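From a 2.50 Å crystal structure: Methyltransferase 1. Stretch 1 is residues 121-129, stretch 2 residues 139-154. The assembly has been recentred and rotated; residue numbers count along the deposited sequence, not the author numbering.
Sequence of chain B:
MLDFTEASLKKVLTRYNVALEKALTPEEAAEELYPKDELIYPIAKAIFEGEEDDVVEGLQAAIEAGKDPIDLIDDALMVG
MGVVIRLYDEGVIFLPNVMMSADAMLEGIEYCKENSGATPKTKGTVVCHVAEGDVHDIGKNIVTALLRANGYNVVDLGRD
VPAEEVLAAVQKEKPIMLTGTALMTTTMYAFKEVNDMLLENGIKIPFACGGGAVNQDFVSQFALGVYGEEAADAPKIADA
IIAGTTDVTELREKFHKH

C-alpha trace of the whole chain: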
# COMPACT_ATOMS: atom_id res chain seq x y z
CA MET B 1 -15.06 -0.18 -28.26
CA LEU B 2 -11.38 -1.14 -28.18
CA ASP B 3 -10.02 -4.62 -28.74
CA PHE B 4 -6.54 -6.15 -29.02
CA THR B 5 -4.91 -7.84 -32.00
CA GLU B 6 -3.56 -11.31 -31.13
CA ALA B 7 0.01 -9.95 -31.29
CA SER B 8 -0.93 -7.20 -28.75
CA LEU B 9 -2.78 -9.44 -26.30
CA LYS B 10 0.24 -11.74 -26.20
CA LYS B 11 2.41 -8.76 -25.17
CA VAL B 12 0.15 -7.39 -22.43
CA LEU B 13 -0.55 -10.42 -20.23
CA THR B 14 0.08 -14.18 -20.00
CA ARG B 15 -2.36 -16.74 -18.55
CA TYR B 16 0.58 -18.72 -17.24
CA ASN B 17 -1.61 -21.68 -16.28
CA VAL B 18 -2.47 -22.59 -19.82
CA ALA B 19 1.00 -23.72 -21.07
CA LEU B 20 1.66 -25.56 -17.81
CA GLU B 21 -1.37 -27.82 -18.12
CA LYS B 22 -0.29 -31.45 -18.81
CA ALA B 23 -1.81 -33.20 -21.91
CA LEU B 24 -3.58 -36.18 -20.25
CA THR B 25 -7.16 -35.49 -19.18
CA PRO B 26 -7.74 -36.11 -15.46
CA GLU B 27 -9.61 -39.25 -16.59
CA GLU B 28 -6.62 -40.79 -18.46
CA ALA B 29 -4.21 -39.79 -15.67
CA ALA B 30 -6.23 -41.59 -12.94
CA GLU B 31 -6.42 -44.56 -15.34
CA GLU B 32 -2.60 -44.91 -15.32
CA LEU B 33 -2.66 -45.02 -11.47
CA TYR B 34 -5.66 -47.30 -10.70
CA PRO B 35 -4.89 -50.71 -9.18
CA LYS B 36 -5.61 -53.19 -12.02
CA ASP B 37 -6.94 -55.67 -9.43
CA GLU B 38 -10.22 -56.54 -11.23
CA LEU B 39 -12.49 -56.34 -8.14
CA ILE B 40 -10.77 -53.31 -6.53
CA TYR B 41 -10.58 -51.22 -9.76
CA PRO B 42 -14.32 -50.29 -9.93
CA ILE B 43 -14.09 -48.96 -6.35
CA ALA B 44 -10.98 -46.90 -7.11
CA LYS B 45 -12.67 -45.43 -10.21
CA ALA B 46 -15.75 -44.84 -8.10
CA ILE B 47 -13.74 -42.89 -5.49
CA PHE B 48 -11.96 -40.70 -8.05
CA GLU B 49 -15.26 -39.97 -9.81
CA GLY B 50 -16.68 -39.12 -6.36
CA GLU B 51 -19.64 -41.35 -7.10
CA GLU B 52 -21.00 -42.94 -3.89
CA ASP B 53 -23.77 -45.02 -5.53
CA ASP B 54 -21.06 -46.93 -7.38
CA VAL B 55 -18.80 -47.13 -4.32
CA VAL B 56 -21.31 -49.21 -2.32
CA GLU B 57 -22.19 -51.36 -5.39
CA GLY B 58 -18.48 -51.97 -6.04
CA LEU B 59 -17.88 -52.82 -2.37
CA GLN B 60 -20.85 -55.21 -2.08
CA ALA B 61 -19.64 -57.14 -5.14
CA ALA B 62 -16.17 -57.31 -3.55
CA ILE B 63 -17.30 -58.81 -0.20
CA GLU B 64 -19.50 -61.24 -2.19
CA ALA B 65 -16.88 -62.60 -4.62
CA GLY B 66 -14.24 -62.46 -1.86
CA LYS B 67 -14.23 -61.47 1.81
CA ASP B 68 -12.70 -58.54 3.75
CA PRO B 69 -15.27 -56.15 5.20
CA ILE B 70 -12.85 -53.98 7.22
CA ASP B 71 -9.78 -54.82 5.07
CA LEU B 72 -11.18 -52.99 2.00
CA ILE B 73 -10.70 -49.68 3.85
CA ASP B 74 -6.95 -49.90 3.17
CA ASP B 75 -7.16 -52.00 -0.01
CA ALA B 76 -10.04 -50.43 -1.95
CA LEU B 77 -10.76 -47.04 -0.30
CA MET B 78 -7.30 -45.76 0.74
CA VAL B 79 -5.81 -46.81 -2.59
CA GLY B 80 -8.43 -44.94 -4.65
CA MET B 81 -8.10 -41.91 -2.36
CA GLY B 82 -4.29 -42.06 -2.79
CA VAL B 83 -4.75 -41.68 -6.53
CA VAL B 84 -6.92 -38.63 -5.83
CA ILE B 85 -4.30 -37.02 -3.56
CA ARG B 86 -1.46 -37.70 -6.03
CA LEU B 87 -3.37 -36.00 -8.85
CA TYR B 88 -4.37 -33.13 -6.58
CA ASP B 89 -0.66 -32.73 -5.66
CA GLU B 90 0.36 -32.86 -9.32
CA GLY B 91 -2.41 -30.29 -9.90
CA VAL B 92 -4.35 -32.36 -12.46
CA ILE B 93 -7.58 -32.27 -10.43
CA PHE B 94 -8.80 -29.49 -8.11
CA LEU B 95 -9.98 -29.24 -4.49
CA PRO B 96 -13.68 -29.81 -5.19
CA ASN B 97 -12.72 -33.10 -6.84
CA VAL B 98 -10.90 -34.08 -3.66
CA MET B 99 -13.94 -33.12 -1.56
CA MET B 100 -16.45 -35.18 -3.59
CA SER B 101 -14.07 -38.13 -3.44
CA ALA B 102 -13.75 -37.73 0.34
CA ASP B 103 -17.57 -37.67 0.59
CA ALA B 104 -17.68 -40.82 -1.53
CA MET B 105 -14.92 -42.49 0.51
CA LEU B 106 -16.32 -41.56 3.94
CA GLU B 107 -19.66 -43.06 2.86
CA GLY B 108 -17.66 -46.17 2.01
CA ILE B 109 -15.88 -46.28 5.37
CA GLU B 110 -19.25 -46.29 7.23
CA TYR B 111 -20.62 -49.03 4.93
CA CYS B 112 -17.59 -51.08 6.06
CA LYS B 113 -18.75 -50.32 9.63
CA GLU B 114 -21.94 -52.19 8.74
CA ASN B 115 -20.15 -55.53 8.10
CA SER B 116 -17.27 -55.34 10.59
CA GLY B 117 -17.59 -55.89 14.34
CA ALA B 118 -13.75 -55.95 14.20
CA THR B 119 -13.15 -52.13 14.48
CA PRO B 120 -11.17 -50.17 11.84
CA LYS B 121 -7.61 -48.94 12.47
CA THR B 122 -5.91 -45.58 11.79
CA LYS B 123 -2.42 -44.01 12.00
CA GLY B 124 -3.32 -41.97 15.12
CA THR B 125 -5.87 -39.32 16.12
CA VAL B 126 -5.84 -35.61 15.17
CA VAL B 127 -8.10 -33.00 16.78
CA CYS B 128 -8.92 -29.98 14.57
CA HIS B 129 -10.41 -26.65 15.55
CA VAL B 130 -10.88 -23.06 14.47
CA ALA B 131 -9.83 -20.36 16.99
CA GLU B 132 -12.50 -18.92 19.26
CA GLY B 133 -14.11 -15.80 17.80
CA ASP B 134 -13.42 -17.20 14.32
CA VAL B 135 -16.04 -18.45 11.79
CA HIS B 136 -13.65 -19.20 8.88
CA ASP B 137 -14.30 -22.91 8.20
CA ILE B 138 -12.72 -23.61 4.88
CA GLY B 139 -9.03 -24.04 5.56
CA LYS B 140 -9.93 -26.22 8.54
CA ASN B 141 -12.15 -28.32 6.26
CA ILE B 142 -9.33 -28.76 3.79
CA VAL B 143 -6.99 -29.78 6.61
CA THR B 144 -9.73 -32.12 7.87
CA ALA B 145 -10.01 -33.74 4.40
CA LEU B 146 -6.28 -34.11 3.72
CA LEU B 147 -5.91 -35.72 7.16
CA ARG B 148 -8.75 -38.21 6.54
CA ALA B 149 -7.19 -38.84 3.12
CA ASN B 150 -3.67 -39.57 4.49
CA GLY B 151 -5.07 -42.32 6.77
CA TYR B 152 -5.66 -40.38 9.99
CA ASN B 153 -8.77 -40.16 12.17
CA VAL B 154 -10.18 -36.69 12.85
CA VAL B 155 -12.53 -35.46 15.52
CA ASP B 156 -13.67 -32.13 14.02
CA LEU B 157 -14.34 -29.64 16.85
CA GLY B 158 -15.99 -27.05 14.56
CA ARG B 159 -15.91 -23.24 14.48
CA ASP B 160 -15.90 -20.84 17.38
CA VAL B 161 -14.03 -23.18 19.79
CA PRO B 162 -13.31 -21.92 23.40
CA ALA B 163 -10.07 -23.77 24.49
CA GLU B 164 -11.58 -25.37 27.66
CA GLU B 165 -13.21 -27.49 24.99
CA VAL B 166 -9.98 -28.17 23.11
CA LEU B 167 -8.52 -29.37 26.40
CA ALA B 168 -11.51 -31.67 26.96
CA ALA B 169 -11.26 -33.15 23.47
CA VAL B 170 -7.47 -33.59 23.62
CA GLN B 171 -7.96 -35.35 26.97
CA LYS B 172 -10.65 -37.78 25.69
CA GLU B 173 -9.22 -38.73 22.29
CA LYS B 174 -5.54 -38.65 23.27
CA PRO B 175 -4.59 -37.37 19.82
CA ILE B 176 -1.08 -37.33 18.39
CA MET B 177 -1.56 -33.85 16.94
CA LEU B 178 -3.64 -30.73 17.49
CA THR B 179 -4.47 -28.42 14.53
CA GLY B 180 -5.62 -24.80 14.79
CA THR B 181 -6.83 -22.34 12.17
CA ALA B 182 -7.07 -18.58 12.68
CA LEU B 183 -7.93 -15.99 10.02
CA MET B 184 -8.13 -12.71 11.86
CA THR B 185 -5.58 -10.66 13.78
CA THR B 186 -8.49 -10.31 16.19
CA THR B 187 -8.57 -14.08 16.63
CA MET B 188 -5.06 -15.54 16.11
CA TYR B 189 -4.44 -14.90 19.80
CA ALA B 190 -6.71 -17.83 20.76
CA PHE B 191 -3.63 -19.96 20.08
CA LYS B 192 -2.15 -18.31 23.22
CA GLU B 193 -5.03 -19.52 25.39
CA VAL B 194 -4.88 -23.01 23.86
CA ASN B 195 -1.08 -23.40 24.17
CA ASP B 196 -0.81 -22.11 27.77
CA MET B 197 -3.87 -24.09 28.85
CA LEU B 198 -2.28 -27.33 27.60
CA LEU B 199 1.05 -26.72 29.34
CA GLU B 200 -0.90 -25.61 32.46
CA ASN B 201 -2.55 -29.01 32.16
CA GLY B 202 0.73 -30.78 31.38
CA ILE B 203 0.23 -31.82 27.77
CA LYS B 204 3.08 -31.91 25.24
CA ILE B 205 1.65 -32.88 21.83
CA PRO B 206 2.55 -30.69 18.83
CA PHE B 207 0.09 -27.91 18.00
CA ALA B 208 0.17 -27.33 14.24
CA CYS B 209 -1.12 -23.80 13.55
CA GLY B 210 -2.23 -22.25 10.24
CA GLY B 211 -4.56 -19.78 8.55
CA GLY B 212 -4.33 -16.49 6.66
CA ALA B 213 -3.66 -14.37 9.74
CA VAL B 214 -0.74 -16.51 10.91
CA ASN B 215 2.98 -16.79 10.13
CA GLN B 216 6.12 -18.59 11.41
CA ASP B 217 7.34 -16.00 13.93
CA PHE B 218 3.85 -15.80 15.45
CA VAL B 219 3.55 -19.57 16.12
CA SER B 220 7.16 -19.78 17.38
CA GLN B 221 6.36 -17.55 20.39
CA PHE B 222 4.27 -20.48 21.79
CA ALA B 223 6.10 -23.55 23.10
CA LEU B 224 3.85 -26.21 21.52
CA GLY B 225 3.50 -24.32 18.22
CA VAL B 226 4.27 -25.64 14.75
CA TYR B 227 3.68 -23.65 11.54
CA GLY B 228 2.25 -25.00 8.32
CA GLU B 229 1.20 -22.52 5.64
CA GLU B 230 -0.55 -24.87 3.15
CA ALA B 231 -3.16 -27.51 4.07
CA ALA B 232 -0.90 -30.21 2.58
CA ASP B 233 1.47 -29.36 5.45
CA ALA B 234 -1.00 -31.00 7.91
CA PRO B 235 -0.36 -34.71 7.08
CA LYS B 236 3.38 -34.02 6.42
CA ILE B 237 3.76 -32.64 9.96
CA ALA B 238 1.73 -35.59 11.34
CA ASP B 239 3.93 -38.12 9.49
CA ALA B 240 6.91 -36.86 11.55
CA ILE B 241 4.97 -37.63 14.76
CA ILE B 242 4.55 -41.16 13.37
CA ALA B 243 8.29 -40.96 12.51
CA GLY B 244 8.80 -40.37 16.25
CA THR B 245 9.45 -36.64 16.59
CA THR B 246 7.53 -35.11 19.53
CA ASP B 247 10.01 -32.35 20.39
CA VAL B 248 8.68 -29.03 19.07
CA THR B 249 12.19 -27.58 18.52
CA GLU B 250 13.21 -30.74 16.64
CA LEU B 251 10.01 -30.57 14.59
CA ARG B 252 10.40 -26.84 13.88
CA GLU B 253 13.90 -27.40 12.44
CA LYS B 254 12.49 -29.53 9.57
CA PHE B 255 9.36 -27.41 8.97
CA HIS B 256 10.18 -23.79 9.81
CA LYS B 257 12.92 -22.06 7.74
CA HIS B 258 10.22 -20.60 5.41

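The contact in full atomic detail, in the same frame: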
# COMPACT_ATOMS: atom_id res chain seq x y z
N LYS B 121 -8.83 -49.45 11.85
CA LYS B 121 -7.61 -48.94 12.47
C LYS B 121 -7.02 -47.78 11.68
O LYS B 121 -7.05 -47.78 10.44
CB LYS B 121 -6.58 -50.06 12.63
CG LYS B 121 -5.42 -49.72 13.58
CD LYS B 121 -4.06 -50.00 12.93
CE LYS B 121 -3.81 -51.50 12.75
NZ LYS B 121 -2.74 -51.73 11.74
N THR B 122 -6.48 -46.79 12.40
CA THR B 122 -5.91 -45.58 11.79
C THR B 122 -4.49 -45.29 12.30
O THR B 122 -4.02 -45.95 13.23
CB THR B 122 -6.79 -44.34 12.03
OG1 THR B 122 -6.92 -44.10 13.44
CG2 THR B 122 -8.17 -44.54 11.42
N LYS B 123 -3.83 -44.31 11.70
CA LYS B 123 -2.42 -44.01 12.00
C LYS B 123 -2.22 -43.11 13.23
O LYS B 123 -1.11 -42.65 13.50
CB LYS B 123 -1.72 -43.41 10.78
CG LYS B 123 -2.03 -44.13 9.48
CD LYS B 123 -0.81 -44.30 8.60
CE LYS B 123 -0.55 -43.10 7.72
NZ LYS B 123 0.21 -42.03 8.41
N GLY B 124 -3.30 -42.89 13.98
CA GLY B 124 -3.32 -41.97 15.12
C GLY B 124 -4.55 -41.09 15.06
O GLY B 124 -5.31 -41.16 14.09
N THR B 125 -4.74 -40.26 16.09
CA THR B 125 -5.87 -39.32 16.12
C THR B 125 -5.37 -37.87 16.03
O THR B 125 -4.39 -37.49 16.69
CB THR B 125 -6.78 -39.54 17.38
OG1 THR B 125 -7.58 -40.72 17.17
CG2 THR B 125 -7.73 -38.38 17.61
N VAL B 126 -6.03 -37.07 15.19
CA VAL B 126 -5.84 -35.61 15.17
C VAL B 126 -7.14 -34.90 15.57
O VAL B 126 -8.23 -35.28 15.12
CB VAL B 126 -5.37 -35.09 13.79
CG1 VAL B 126 -4.99 -33.63 13.88
CG2 VAL B 126 -4.19 -35.88 13.27
N VAL B 127 -7.01 -33.91 16.44
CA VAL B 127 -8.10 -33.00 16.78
C VAL B 127 -7.87 -31.72 15.96
O VAL B 127 -6.73 -31.23 15.88
CB VAL B 127 -8.13 -32.67 18.30
CG1 VAL B 127 -9.20 -31.63 18.63
CG2 VAL B 127 -8.37 -33.91 19.10
N CYS B 128 -8.95 -31.22 15.36
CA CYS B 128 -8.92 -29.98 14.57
C CYS B 128 -9.94 -28.97 15.06
O CYS B 128 -11.09 -29.31 15.34
CB CYS B 128 -9.19 -30.30 13.11
SG CYS B 128 -8.00 -31.44 12.44
N HIS B 129 -9.51 -27.72 15.16
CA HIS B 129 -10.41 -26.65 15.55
C HIS B 129 -10.08 -25.34 14.85
O HIS B 129 -8.98 -25.16 14.33
CB HIS B 129 -10.42 -26.46 17.08
CG HIS B 129 -9.28 -25.64 17.60
ND1 HIS B 129 -7.95 -26.02 17.48
CD2 HIS B 129 -9.27 -24.45 18.25
CE1 HIS B 129 -7.18 -25.10 18.04
NE2 HIS B 129 -7.95 -24.14 18.51
N GLY B 139 -10.37 -23.51 5.39
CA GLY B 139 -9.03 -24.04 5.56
C GLY B 139 -9.01 -25.23 6.50
O GLY B 139 -8.30 -26.21 6.25
N LYS B 140 -9.78 -25.13 7.57
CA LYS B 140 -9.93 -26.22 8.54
C LYS B 140 -10.53 -27.46 7.89
O LYS B 140 -10.10 -28.57 8.17
CB LYS B 140 -10.77 -25.78 9.75
CG LYS B 140 -10.96 -26.87 10.81
CD LYS B 140 -12.32 -26.73 11.49
CE LYS B 140 -13.45 -27.36 10.69
NZ LYS B 140 -14.77 -26.83 11.14
N ASN B 141 -11.51 -27.24 7.02
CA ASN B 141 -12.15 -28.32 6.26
C ASN B 141 -11.21 -28.98 5.26
O ASN B 141 -11.32 -30.17 5.00
CB ASN B 141 -13.40 -27.81 5.55
CG ASN B 141 -14.48 -27.40 6.51
OD1 ASN B 141 -14.49 -27.83 7.65
ND2 ASN B 141 -15.38 -26.55 6.06
N ILE B 142 -10.28 -28.20 4.72
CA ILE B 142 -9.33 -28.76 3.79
C ILE B 142 -8.31 -29.58 4.56
O ILE B 142 -7.90 -30.65 4.11
CB ILE B 142 -8.63 -27.68 2.94
CG1 ILE B 142 -9.66 -26.87 2.15
CG2 ILE B 142 -7.60 -28.31 1.99
CD1 ILE B 142 -9.07 -25.69 1.40
N VAL B 143 -7.93 -29.07 5.72
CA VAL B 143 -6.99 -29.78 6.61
C VAL B 143 -7.62 -31.08 7.09
O VAL B 143 -6.99 -32.14 7.03
CB VAL B 143 -6.51 -28.87 7.76
CG1 VAL B 143 -5.94 -29.69 8.91
CG2 VAL B 143 -5.47 -27.86 7.23
N THR B 144 -8.87 -30.98 7.56
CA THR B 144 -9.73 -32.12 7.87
C THR B 144 -9.64 -33.19 6.77
O THR B 144 -9.25 -34.34 7.04
CB THR B 144 -11.19 -31.65 8.08
OG1 THR B 144 -11.32 -31.13 9.41
CG2 THR B 144 -12.19 -32.77 7.90
N ALA B 145 -9.98 -32.80 5.53
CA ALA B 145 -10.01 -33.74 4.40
C ALA B 145 -8.66 -34.40 4.16
O ALA B 145 -8.55 -35.63 4.17
CB ALA B 145 -10.52 -33.06 3.15
N LEU B 146 -7.62 -33.59 3.99
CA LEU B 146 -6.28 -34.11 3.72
C LEU B 146 -5.72 -35.01 4.83
O LEU B 146 -4.86 -35.86 4.57
CB LEU B 146 -5.30 -32.97 3.36
CG LEU B 146 -5.21 -32.49 1.89
CD1 LEU B 146 -4.41 -33.48 1.03
CD2 LEU B 146 -6.58 -32.20 1.25
N LEU B 147 -6.22 -34.83 6.05
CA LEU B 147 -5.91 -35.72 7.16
C LEU B 147 -6.65 -37.06 7.04
O LEU B 147 -6.05 -38.12 7.24
CB LEU B 147 -6.22 -35.05 8.49
CG LEU B 147 -5.11 -34.52 9.41
CD1 LEU B 147 -3.77 -34.33 8.73
CD2 LEU B 147 -5.55 -33.23 10.08
N ARG B 148 -7.94 -37.00 6.72
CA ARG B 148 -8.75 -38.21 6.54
C ARG B 148 -8.35 -38.96 5.27
O ARG B 148 -8.64 -40.15 5.12
CB ARG B 148 -10.24 -37.87 6.52
CG ARG B 148 -10.80 -37.59 7.90
CD ARG B 148 -12.23 -37.10 7.87
NE ARG B 148 -12.61 -36.58 9.18
CZ ARG B 148 -13.65 -35.78 9.41
NH1 ARG B 148 -14.44 -35.37 8.41
NH2 ARG B 148 -13.91 -35.37 10.64
N ALA B 149 -7.67 -38.26 4.37
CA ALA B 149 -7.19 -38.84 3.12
C ALA B 149 -5.82 -39.51 3.28
O ALA B 149 -5.52 -40.48 2.57
CB ALA B 149 -7.13 -37.78 2.06
N ASN B 150 -5.00 -39.00 4.21
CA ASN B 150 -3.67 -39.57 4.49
C ASN B 150 -3.71 -40.68 5.57
O ASN B 150 -2.67 -41.07 6.11
CB ASN B 150 -2.68 -38.46 4.88
CG ASN B 150 -1.29 -38.65 4.25
OD1 ASN B 150 -0.53 -39.54 4.62
ND2 ASN B 150 -0.96 -37.78 3.29
N GLY B 151 -4.91 -41.18 5.88
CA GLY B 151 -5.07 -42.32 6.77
C GLY B 151 -5.25 -42.04 8.25
O GLY B 151 -5.17 -42.96 9.08
N TYR B 152 -5.48 -40.77 8.60
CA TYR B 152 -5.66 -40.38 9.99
C TYR B 152 -7.14 -40.23 10.34
O TYR B 152 -8.00 -40.07 9.46
CB TYR B 152 -4.93 -39.09 10.31
CG TYR B 152 -3.42 -39.10 10.11
CD1 TYR B 152 -2.86 -39.02 8.83
CD2 TYR B 152 -2.54 -39.13 11.20
CE1 TYR B 152 -1.48 -39.00 8.64
CE2 TYR B 152 -1.16 -39.11 11.02
CZ TYR B 152 -0.64 -39.05 9.73
OH TYR B 152 0.73 -39.03 9.55
N ASN B 153 -7.42 -40.28 11.64
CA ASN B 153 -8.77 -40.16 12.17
C ASN B 153 -8.94 -38.78 12.81
O ASN B 153 -8.10 -38.35 13.62
CB ASN B 153 -9.02 -41.29 13.17
CG ASN B 153 -10.35 -41.16 13.90
OD1 ASN B 153 -10.38 -40.71 15.04
ND2 ASN B 153 -11.44 -41.55 13.24
N VAL B 154 -10.02 -38.09 12.45
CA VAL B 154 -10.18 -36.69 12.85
C VAL B 154 -11.51 -36.39 13.53
O VAL B 154 -12.58 -36.47 12.92
CB VAL B 154 -9.98 -35.70 11.65
CG1 VAL B 154 -10.44 -34.29 12.00
CG2 VAL B 154 -8.53 -35.70 11.19

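The contact joins a strand, 125-129, to a helix that runs almost antiparallel to it (165° between their N-to-C directions, axes 8.9 Å apart at closest approach) and to the loop that follows and the start of the next strand. About 683 Å² of surface is buried, both sides summed.

K121 lies outside the contact; its CA-to-CB bond points away. At T122 the bond turns toward the other stretch. T122 CB lies 3.6 Å from G151 O and T122 OG1 3.5 Å from N153 CB, so these approaches are packing; the hydroxyl itself makes a weak hydrogen bond within its own stretch, from T122 OG1 to G124 O at 3.4 Å.

K123 provides the first backbone link. K123 N donates to G151 O at 3.2 Å, and the N-H...O angle of 164° marks a nearly straight hydrogen bond. The side chain folds over the turn after the helix: K123 CE is 3.3 Å from N150 O, K123 CB sits over one face of the Y152 ring, and K123 NZ is 3.3 Å from Y152 OH. Close to this lysine is G151, with phi/psi of 91/12. A CB there would be jammed against the carbonyl O of N150, and would also come within a tight 3.5 Å of K123 CE. Both its own backbone and its neighbour therefore favour glycine.

G124, at 134/175, likewise has backbone angles that by themselves call for glycine. Its carbonyl continues the ladder, accepting a weak hydrogen bond from N153 N to G124 O at 3.4 Å; the angle of 163° is good, so the length is what weakens it.

From T125 the pairing is that of a parallel sheet. T125 bridges N153 with T125 CA and N153 CA 5.0 Å apart, and their side chains share one face, where T125 OG1 and N153 OD1 are 3.5 Å apart. The carbonyl of N153 serves two residues: V126 N donates to N153 O at 2.9 Å and 169°, the shortest hydrogen bond across the contact, while T125 CA approaches N153 O at 3.5 Å in a CA-H...O contact.

V126 bridges V154, again with V126 CA and V154 CA 5.0 Å apart, and their side chains occupy the opposite face from those of T125 and N153. V126 O receives a second CA-H...O contact, from V154 CA to V126 O at 3.3 Å. On this face V126 CB packs 4.1 Å from V154 CG2, V126 CG1 lies 3.9 Å from L147 CD2, and V126 CG2 is 4.2 Å from Y152 CD2, an oblique approach to the ring.

The CA-to-CB bond of V127 points away and the residue contributes almost nothing, as alternation along a strand predicts. C128 returns toward the helix, with C128 SG 3.8 Å from both L147 CD2 and V154 CG1 and 4.4 Å from V143 CG1. This sulfur thus touches both helix and neighbouring strand. At H129 the CA-to-CB bond points away again, leaving a backbone approach, H129 C to K140 CD at 4.3 Å.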